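Local coordinates for protein cyclopropane mycolic acid synthase 3 (Mycobacterium tuberculosis, PDB 1L1E) that probably transfers a methylene group from S-adenosyl-L-methionine to a double bond of an alpha mycolic acid, forming its proximal cyclopropane ring, at residues Phe26-Gln31 with Thr44-Gln49. Residues are numbered along the deposited sequence; the frame is centred on the assembly and turned at random.
Sequences FLDPTQ and TLQEAQ
Asp28 lies against the first turn of helix 45-58, its OD2 3.6 Å from Gln46 CA, while its CB meets Leu45 CG at 4.0 Å. The Gln46 chain, CG anti to the backbone N (chi1 176°) and extended beyond it, suits this partly exposed edge by carrying its planar amide to the facing loop: OE1 comes 3.5 Å from Pro29 CG, and NE2 lies equally close to Thr30 CG2. Between Asp28 and Gln49 the polar link is a water, which donates to Asp28 OD1 (2.6 Å) and accepts from Gln49 NE2 (3.1 Å). The buried carboxylate is held by its own loop. Thr30 OG1 donates to the syn lone pair of Asp28 OD2 (2.6 Å), and Thr30 N approaches Asp28 OD2 from above the carboxylate plane, making an Asx turn over the type I turn Asp28-Gln31; Thr32 N donates to Asp28 OD1. Pro29 fits the turn's second position, its ring restricting phi to near -60°. A Thr44-Glu47 capping box satisfies N-H groups at the helix start; Gln49 OE1 hydrogen-bonds Lys52 NZ, and NE2 Ser34 O. The contact sets the loop after helix 20-23 against the start of helix 45-58, the Gln49 side chain about 7 Å from bound S-adenosyl-L-homocysteine, with Leu45 and Gln49 also touching helix 229-245.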
loop_
_atom_site.group_PDB
_atom_site.type_symbol
_atom_site.label_atom_id
_atom_site.label_comp_id
_atom_site.label_asym_id
_atom_site.label_seq_id
_atom_site.Cartn_x
_atom_site.Cartn_y
_atom_site.Cartn_z
ATOM N N PHE A 26 16.379 3.067 1.918
ATOM C CA PHE A 26 15.620 4.120 1.246
ATOM C C PHE A 26 14.274 4.459 1.881
ATOM O O PHE A 26 13.793 5.584 1.749
ATOM C CB PHE A 26 15.481 3.831 -0.267
ATOM C CG PHE A 26 14.639 2.628 -0.610
ATOM C CD1 PHE A 26 13.257 2.738 -0.715
ATOM C CD2 PHE A 26 15.236 1.397 -0.876
ATOM C CE1 PHE A 26 12.480 1.643 -1.082
ATOM C CE2 PHE A 26 14.469 0.296 -1.242
ATOM C CZ PHE A 26 13.087 0.422 -1.346
ATOM N N LEU A 27 13.671 3.515 2.599
ATOM C CA LEU A 27 12.393 3.809 3.255
ATOM C C LEU A 27 12.643 4.735 4.453
ATOM O O LEU A 27 13.758 4.814 4.967
ATOM C CB LEU A 27 11.728 2.515 3.743
ATOM C CG LEU A 27 11.449 1.419 2.705
ATOM C CD1 LEU A 27 10.811 0.218 3.379
ATOM C CD2 LEU A 27 10.544 1.965 1.626
ATOM N N ASP A 28 11.610 5.447 4.887
ATOM C CA ASP A 28 11.745 6.330 6.040
ATOM C C ASP A 28 11.864 5.423 7.285
ATOM O O ASP A 28 11.751 4.206 7.170
ATOM C CB ASP A 28 10.513 7.232 6.146
ATOM C CG ASP A 28 9.282 6.478 6.580
ATOM O OD1 ASP A 28 8.794 5.620 5.807
ATOM O OD2 ASP A 28 8.806 6.741 7.703
ATOM N N PRO A 29 12.095 6.003 8.482
ATOM C CA PRO A 29 12.229 5.227 9.721
ATOM C C PRO A 29 11.083 4.273 10.059
ATOM O O PRO A 29 11.312 3.190 10.588
ATOM C CB PRO A 29 12.414 6.307 10.783
ATOM C CG PRO A 29 13.184 7.348 10.042
ATOM C CD PRO A 29 12.412 7.418 8.732
ATOM N N THR A 30 9.852 4.675 9.765
ATOM C CA THR A 30 8.694 3.829 10.045
ATOM C C THR A 30 8.624 2.666 9.059
ATOM O O THR A 30 7.790 1.771 9.199
ATOM C CB THR A 30 7.377 4.622 9.926
ATOM O OG1 THR A 30 7.117 4.912 8.547
ATOM C CG2 THR A 30 7.468 5.930 10.710
ATOM N N GLN A 31 9.498 2.686 8.059
ATOM C CA GLN A 31 9.518 1.641 7.038
ATOM C C GLN A 31 8.191 1.494 6.272
ATOM O O GLN A 31 7.764 0.379 5.960
ATOM C CB GLN A 31 9.918 0.284 7.646
ATOM C CG GLN A 31 11.399 0.175 8.059
ATOM C CD GLN A 31 11.933 -1.258 7.966
ATOM O OE1 GLN A 31 12.114 -1.800 6.867
ATOM N NE2 GLN A 31 12.174 -1.882 9.124
ATOM N N THR A 44 8.713 16.073 5.507
ATOM C CA THR A 44 9.794 15.139 5.238
ATOM C C THR A 44 9.059 13.863 4.831
ATOM O O THR A 44 7.834 13.778 4.970
ATOM C CB THR A 44 10.628 14.832 6.508
ATOM O OG1 THR A 44 9.794 14.201 7.489
ATOM C CG2 THR A 44 11.204 16.110 7.103
ATOM N N LEU A 45 9.797 12.878 4.331
ATOM C CA LEU A 45 9.175 11.626 3.926
ATOM C C LEU A 45 8.469 10.983 5.119
ATOM O O LEU A 45 7.323 10.557 4.998
ATOM C CB LEU A 45 10.224 10.667 3.353
ATOM C CG LEU A 45 9.705 9.329 2.827
ATOM C CD1 LEU A 45 8.554 9.546 1.838
ATOM C CD2 LEU A 45 10.853 8.586 2.172
ATOM N N GLN A 46 9.133 10.929 6.275
ATOM C CA GLN A 46 8.510 10.326 7.455
ATOM C C GLN A 46 7.230 11.057 7.863
ATOM O O GLN A 46 6.241 10.419 8.248
ATOM C CB GLN A 46 9.489 10.280 8.644
ATOM C CG GLN A 46 8.861 9.739 9.920
ATOM C CD GLN A 46 9.871 9.376 10.994
ATOM O OE1 GLN A 46 10.980 9.902 11.025
ATOM N NE2 GLN A 46 9.479 8.481 11.895
ATOM N N GLU A 47 7.238 12.387 7.784
ATOM C CA GLU A 47 6.045 13.162 8.139
ATOM C C GLU A 47 4.907 12.884 7.140
ATOM O O GLU A 47 3.741 12.771 7.528
ATOM C CB GLU A 47 6.355 14.667 8.148
ATOM C CG GLU A 47 7.338 15.100 9.239
ATOM C CD GLU A 47 7.585 16.593 9.265
ATOM O OE1 GLU A 47 7.829 17.183 8.190
ATOM O OE2 GLU A 47 7.544 17.179 10.370
ATOM N N ALA A 48 5.255 12.769 5.859
ATOM C CA ALA A 48 4.248 12.522 4.826
ATOM C C ALA A 48 3.686 11.103 4.882
ATOM O O ALA A 48 2.568 10.860 4.425
ATOM C CB ALA A 48 4.827 12.817 3.444
ATOM N N GLN A 49 4.455 10.164 5.425
ATOM C CA GLN A 49 3.970 8.783 5.546
ATOM C C GLN A 49 3.042 8.726 6.754
ATOM O O GLN A 49 2.065 7.965 6.774
ATOM C CB GLN A 49 5.136 7.795 5.716
ATOM C CG GLN A 49 6.004 7.636 4.471
ATOM C CD GLN A 49 5.299 6.888 3.334
ATOM O OE1 GLN A 49 4.072 6.899 3.227
ATOM N NE2 GLN A 49 6.085 6.254 2.473
HETATM O O HOH W 1 8.961 5.590 3.251
#